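Long-range contacts in interpain A (Prevotella intermedia, PDB 3BB7), which probably acts as a cysteine protease of the C10 family, studied here as a proenzyme fragment that pairs an inhibitory prodomain with the catalytic domain: residues 49-54 with 282-287; 118-123 with 268-273. The protein carries 1 engineered substitution. All blocks are in the same frame, centred on the assembly; numbering follows the deposited sequence.

Contact 1: residues 49-54 with 282-287; sequences PSFKWW and VNWGWN
Trp284 and Phe51 meet with their first torsions set differently: Trp284 CG lies anti to its carbonyl carbon (chi1 -57°), Phe51 CG anti to its backbone N (chi1 176°). The indole is laid against the first turn of helix 49-68, and Phe51 CA stands over its six-membered ring, 3.9 Å from the centroid, in a CH-pi contact. The phenyl ring of Phe51 turns its edge toward the indole face as an offset edge-to-face pair with planes at 70°, its CD2 3.8 Å from Trp284 CZ2. On the opposite face Val282 CG1 sits over the centre, so aliphatic carbon from both segments sandwiches the indole. Trp54 CB closes on Trp284 CH2 at 3.6 Å and its indole stands obliquely to that of Trp284, which completes an aromatic cluster with Phe51. This interface joins the two parts of the zymogen: the helix belongs to the Spi-like prodomain, Trp284 and Trp286 to the C10 peptidase domain, just after strand 280-283. At the start of the helix, Pro49 CD rests over one face of Trp286, 3.6 Å from the centroid of its six-membered ring. A water lies 3.0 Å from Ser50 OG and close to Trp284 O, bridging the two segments; Ser50 OG is also bonded to the backbone N of Ala268, close to His267, the predicted proton acceptor. Trp284 NE1 is bonded to Val290 O.

Contact 2: residues 118-123 with 268-273; sequences ATATAQ and AFVIDG
Ala120 and Val270 form the tight centre of this contact. Val270 CG1 is anti to the backbone N (chi1 -178°), which leaves CG2 beside that N; this second methyl lies 3.5 Å from Ala120 O and 3.8 Å from Ala120 CB. The alanine methyl points at the strand and also approaches Phe269 O at 3.8 Å, so it meets backbone as well as side chain. A residue this small lets the helix come down on the strand: the CA atoms of Ala120 and Phe269 are 5.1 Å apart, and the two short axes approach to 7.0 Å with their N-to-C directions 27° apart. Toward either end the fit is looser. Ala268 CB stands 4.5 Å from Ala120 CB, and Gln123 meets the strand through its aliphatic CB, 4.5 Å from Val270 CG2. Neither end opens to solvent, since all the touching residues are buried. Ala268 also packs on Met208, and Val270 on Leu90 and Pro250. The amide of Gln123 is satisfied away from the strand segment, its OE1 accepting from Thr92 OG1 and Trp94 N and its NE2 donating to Asn283 OD1 on the neighbouring strand. The pairing is consistent with the papain-like fold of clan CA, where the nucleophile's helix packs on the sheet bearing the histidine: helix 116-128 begins at Ala116, the engineered residue at the predicted nucleophile position, and strand 267-274 at the predicted catalytic His267. No hydrogen bond joins the two segments, so their direct contact is methyl against methyl and carbonyl oxygen, without directional bonds; a polar tie runs through Asn283.

The centres of contacts 1 and 2 lie about 10 Å apart, near the centre of the folded molecule. Along the sequence the order is 49-54, 118-123, 268-273, 282-287, so contact 1 spans contact 2. Both reach one antiparallel sheet, in which strands 267-274 and 280-283 are neighbours. Asn283 joins them directly: its N probably bonds Val270 O (2.9 Å) and its OD1 probably bonds Gln123 NE2 (3.0 Å), while Val282 packs on Phe269. Contact 2 belongs to the peptidase core next to the predicted catalytic residues; contact 1 docks the prodomain helix beside them, consistent with a zymogen whose active-site region is held against its propeptide.

Contact 1: residues 49-54 with 282-287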
loop_
_atom_site.group_PDB
_atom_site.type_symbol
_atom_site.label_atom_id
_atom_site.label_comp_id
_atom_site.label_asym_id
_atom_site.label_seq_id
_atom_site.Cartn_x
_atom_site.Cartn_y
_atom_site.Cartn_z
ATOM N N PRO A 49 -1.306 9.234 -3.881
ATOM C CA PRO A 49 -1.877 8.628 -5.091
ATOM C C PRO A 49 -2.706 7.347 -4.826
ATOM O O PRO A 49 -3.659 7.053 -5.580
ATOM C CB PRO A 49 -0.631 8.308 -5.942
ATOM C CG PRO A 49 0.387 9.297 -5.413
ATOM C CD PRO A 49 0.169 9.240 -3.939
ATOM N N SER A 50 -2.366 6.585 -3.791
ATOM C CA SER A 50 -3.062 5.316 -3.589
ATOM C C SER A 50 -4.450 5.572 -2.978
ATOM O O SER A 50 -5.438 4.891 -3.330
ATOM C CB SER A 50 -2.193 4.377 -2.769
ATOM O OG SER A 50 -0.975 4.123 -3.471
ATOM N N PHE A 51 -4.549 6.583 -2.106
ATOM C CA PHE A 51 -5.850 7.012 -1.595
ATOM C C PHE A 51 -6.709 7.565 -2.734
ATOM O O PHE A 51 -7.924 7.283 -2.815
ATOM C CB PHE A 51 -5.636 8.053 -0.488
ATOM C CG PHE A 51 -6.901 8.656 0.068
ATOM C CD1 PHE A 51 -7.183 10.023 -0.091
ATOM C CD2 PHE A 51 -7.759 7.872 0.827
ATOM C CE1 PHE A 51 -8.353 10.586 0.469
ATOM C CE2 PHE A 51 -8.906 8.413 1.406
ATOM C CZ PHE A 51 -9.211 9.776 1.215
ATOM N N LYS A 52 -6.073 8.291 -3.650
ATOM C CA LYS A 52 -6.790 8.780 -4.829
ATOM C C LYS A 52 -7.387 7.631 -5.646
ATOM O O LYS A 52 -8.548 7.724 -6.090
ATOM C CB LYS A 52 -5.862 9.646 -5.687
ATOM C CG LYS A 52 -5.685 11.019 -5.101
ATOM C CD LYS A 52 -4.828 11.909 -6.017
ATOM C CE LYS A 52 -5.050 13.388 -5.715
ATOM N NZ LYS A 52 -5.121 13.636 -4.240
ATOM N N TRP A 53 -6.621 6.545 -5.817
ATOM C CA TRP A 53 -7.129 5.353 -6.499
ATOM C C TRP A 53 -8.366 4.816 -5.775
ATOM O O TRP A 53 -9.400 4.539 -6.407
ATOM C CB TRP A 53 -6.069 4.243 -6.603
ATOM C CG TRP A 53 -6.706 2.957 -7.007
ATOM C CD1 TRP A 53 -7.091 2.573 -8.283
ATOM C CD2 TRP A 53 -7.135 1.909 -6.133
ATOM N NE1 TRP A 53 -7.670 1.321 -8.242
ATOM C CE2 TRP A 53 -7.738 0.904 -6.936
ATOM C CE3 TRP A 53 -7.050 1.715 -4.751
ATOM C CZ2 TRP A 53 -8.301 -0.260 -6.386
ATOM C CZ3 TRP A 53 -7.593 0.548 -4.191
ATOM C CH2 TRP A 53 -8.211 -0.429 -5.017
ATOM N N TRP A 54 -8.259 4.682 -4.457
ATOM C CA TRP A 54 -9.332 4.096 -3.666
ATOM C C TRP A 54 -10.625 4.919 -3.849
ATOM O O TRP A 54 -11.704 4.354 -4.032
ATOM C CB TRP A 54 -8.925 4.023 -2.192
ATOM C CG TRP A 54 -10.000 3.412 -1.345
ATOM C CD1 TRP A 54 -10.266 2.070 -1.173
ATOM C CD2 TRP A 54 -10.952 4.122 -0.542
ATOM N NE1 TRP A 54 -11.355 1.910 -0.334
ATOM C CE2 TRP A 54 -11.776 3.153 0.090
ATOM C CE3 TRP A 54 -11.177 5.486 -0.290
ATOM C CZ2 TRP A 54 -12.850 3.510 0.902
ATOM C CZ3 TRP A 54 -12.231 5.840 0.543
ATOM C CH2 TRP A 54 -13.045 4.853 1.135
ATOM N N VAL A 282 -5.278 0.296 6.578
ATOM C CA VAL A 282 -4.462 0.622 5.408
ATOM C C VAL A 282 -3.373 1.637 5.768
ATOM O O VAL A 282 -3.644 2.668 6.414
ATOM C CB VAL A 282 -5.311 1.217 4.289
ATOM C CG1 VAL A 282 -4.458 1.587 3.071
ATOM C CG2 VAL A 282 -6.441 0.258 3.859
ATOM N N ASN A 283 -2.152 1.298 5.348
ATOM C CA ASN A 283 -1.025 2.215 5.380
ATOM C C ASN A 283 -0.703 2.571 3.943
ATOM O O ASN A 283 -0.195 1.749 3.213
ATOM C CB ASN A 283 0.157 1.561 6.091
ATOM C CG ASN A 283 1.309 2.531 6.310
ATOM O OD1 ASN A 283 1.706 3.241 5.389
ATOM N ND2 ASN A 283 1.816 2.593 7.553
ATOM N N TRP A 284 -1.058 3.780 3.528
ATOM C CA TRP A 284 -0.954 4.166 2.118
ATOM C C TRP A 284 0.476 4.439 1.673
ATOM O O TRP A 284 0.701 4.608 0.474
ATOM C CB TRP A 284 -1.757 5.441 1.827
ATOM C CG TRP A 284 -3.220 5.356 2.185
ATOM C CD1 TRP A 284 -3.829 5.922 3.277
ATOM C CD2 TRP A 284 -4.253 4.688 1.442
ATOM N NE1 TRP A 284 -5.184 5.653 3.254
ATOM C CE2 TRP A 284 -5.465 4.877 2.159
ATOM C CE3 TRP A 284 -4.266 3.905 0.266
ATOM C CZ2 TRP A 284 -6.675 4.349 1.734
ATOM C CZ3 TRP A 284 -5.516 3.362 -0.152
ATOM C CH2 TRP A 284 -6.684 3.598 0.589
ATOM N N GLY A 285 1.412 4.533 2.607
ATOM C CA GLY A 285 2.814 4.814 2.272
ATOM C C GLY A 285 2.980 6.247 1.778
ATOM O O GLY A 285 3.800 6.516 0.918
ATOM N N TRP A 286 2.207 7.172 2.353
ATOM C CA TRP A 286 2.303 8.580 1.981
ATOM C C TRP A 286 2.477 9.404 3.234
ATOM O O TRP A 286 1.691 10.306 3.523
ATOM C CB TRP A 286 1.133 9.046 1.121
ATOM C CG TRP A 286 1.490 10.267 0.303
ATOM C CD1 TRP A 286 1.176 11.569 0.590
ATOM C CD2 TRP A 286 2.256 10.298 -0.927
ATOM N NE1 TRP A 286 1.681 12.392 -0.374
ATOM C CE2 TRP A 286 2.363 11.647 -1.310
ATOM C CE3 TRP A 286 2.872 9.313 -1.722
ATOM C CZ2 TRP A 286 3.029 12.044 -2.487
ATOM C CZ3 TRP A 286 3.536 9.703 -2.904
ATOM C CH2 TRP A 286 3.606 11.059 -3.267
ATOM N N ASN A 287 3.510 9.053 4.001
ATOM C CA ASN A 287 3.909 9.787 5.212
ATOM C C ASN A 287 2.834 9.797 6.279
ATOM O O ASN A 287 2.769 10.744 7.099
ATOM C CB ASN A 287 4.349 11.222 4.849
ATOM C CG ASN A 287 5.270 11.214 3.662
ATOM O OD1 ASN A 287 6.364 10.664 3.742
ATOM N ND2 ASN A 287 4.782 11.698 2.522
HETATM O O HOH W 1 0.585 6.018 -1.741
#

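Contact 2: residues 118-123 with 268-273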
loop_
_atom_site.group_PDB
_atom_site.type_symbol
_atom_site.label_atom_id
_atom_site.label_comp_id
_atom_site.label_asym_id
_atom_site.label_seq_id
_atom_site.Cartn_x
_atom_site.Cartn_y
_atom_site.Cartn_z
ATOM N N ALA A 118 7.692 -0.024 -3.727
ATOM C CA ALA A 118 8.872 -0.099 -2.860
ATOM C C ALA A 118 8.545 0.342 -1.447
ATOM O O ALA A 118 8.975 -0.295 -0.489
ATOM C CB ALA A 118 9.999 0.707 -3.425
ATOM N N THR A 119 7.754 1.404 -1.286
ATOM C CA THR A 119 7.422 1.894 0.047
ATOM C C THR A 119 6.574 0.858 0.818
ATOM O O THR A 119 6.807 0.614 2.032
ATOM C CB THR A 119 6.728 3.249 -0.078
ATOM O OG1 THR A 119 7.678 4.189 -0.596
ATOM C CG2 THR A 119 6.186 3.737 1.252
ATOM N N ALA A 120 5.596 0.255 0.137
ATOM C CA ALA A 120 4.781 -0.769 0.789
ATOM C C ALA A 120 5.649 -1.989 1.165
ATOM O O ALA A 120 5.600 -2.457 2.300
ATOM C CB ALA A 120 3.638 -1.192 -0.141
ATOM N N THR A 121 6.482 -2.473 0.236
ATOM C CA THR A 121 7.342 -3.623 0.515
ATOM C C THR A 121 8.310 -3.317 1.655
ATOM O O THR A 121 8.477 -4.127 2.567
ATOM C CB THR A 121 8.100 -3.999 -0.770
ATOM O OG1 THR A 121 7.146 -4.315 -1.796
ATOM C CG2 THR A 121 8.979 -5.211 -0.541
ATOM N N ALA A 122 8.925 -2.135 1.648
ATOM C CA ALA A 122 9.880 -1.797 2.718
ATOM C C ALA A 122 9.180 -1.812 4.088
ATOM O O ALA A 122 9.754 -2.292 5.074
ATOM C CB ALA A 122 10.533 -0.445 2.414
ATOM N N GLN A 123 7.950 -1.300 4.148
ATOM C CA GLN A 123 7.266 -1.267 5.448
ATOM C C GLN A 123 6.931 -2.682 5.924
ATOM O O GLN A 123 7.016 -2.975 7.121
ATOM C CB GLN A 123 6.030 -0.393 5.419
ATOM C CG GLN A 123 6.350 1.089 5.231
ATOM C CD GLN A 123 5.148 1.990 5.456
ATOM O OE1 GLN A 123 5.019 2.636 6.510
ATOM N NE2 GLN A 123 4.262 2.045 4.468
ATOM N N ALA A 268 -0.073 1.435 -4.473
ATOM C CA ALA A 268 0.221 0.286 -3.624
ATOM C C ALA A 268 0.252 0.750 -2.193
ATOM O O ALA A 268 0.517 1.916 -1.904
ATOM C CB ALA A 268 1.568 -0.402 -4.021
ATOM N N PHE A 269 -0.045 -0.174 -1.294
ATOM C CA PHE A 269 -0.197 0.156 0.093
ATOM C C PHE A 269 -0.098 -1.139 0.863
ATOM O O PHE A 269 0.039 -2.224 0.263
ATOM C CB PHE A 269 -1.527 0.903 0.353
ATOM C CG PHE A 269 -2.766 0.229 -0.219
ATOM C CD1 PHE A 269 -3.494 -0.724 0.520
ATOM C CD2 PHE A 269 -3.235 0.584 -1.478
ATOM C CE1 PHE A 269 -4.661 -1.301 -0.003
ATOM C CE2 PHE A 269 -4.415 0.004 -1.996
ATOM C CZ PHE A 269 -5.094 -0.939 -1.265
ATOM N N VAL A 270 -0.167 -1.029 2.184
ATOM C CA VAL A 270 -0.123 -2.205 3.043
ATOM C C VAL A 270 -1.463 -2.374 3.755
ATOM O O VAL A 270 -2.001 -1.393 4.315
ATOM C CB VAL A 270 1.028 -2.148 4.089
ATOM C CG1 VAL A 270 1.070 -3.424 4.932
ATOM C CG2 VAL A 270 2.343 -1.894 3.368
ATOM N N ILE A 271 -1.998 -3.600 3.736
ATOM C CA ILE A 271 -3.122 -3.933 4.640
ATOM C C ILE A 271 -2.505 -4.546 5.867
ATOM O O ILE A 271 -1.841 -5.602 5.799
ATOM C CB ILE A 271 -4.137 -4.920 4.015
ATOM C CG1 ILE A 271 -4.828 -4.256 2.798
ATOM C CG2 ILE A 271 -5.152 -5.436 5.101
ATOM C CD1 ILE A 271 -5.655 -5.251 2.002
ATOM N N ASP A 272 -2.745 -3.920 7.007
ATOM C CA ASP A 272 -2.106 -4.358 8.230
ATOM C C ASP A 272 -3.062 -4.599 9.381
ATOM O O ASP A 272 -2.658 -4.613 10.540
ATOM C CB ASP A 272 -0.960 -3.415 8.629
ATOM C CG ASP A 272 -1.423 -2.058 9.066
ATOM O OD1 ASP A 272 -0.595 -1.349 9.687
ATOM O OD2 ASP A 272 -2.601 -1.680 8.814
ATOM N N GLY A 273 -4.321 -4.871 9.053
ATOM C CA GLY A 273 -5.294 -5.246 10.105
ATOM C C GLY A 273 -6.687 -5.242 9.504
ATOM O O GLY A 273 -6.873 -4.925 8.313
#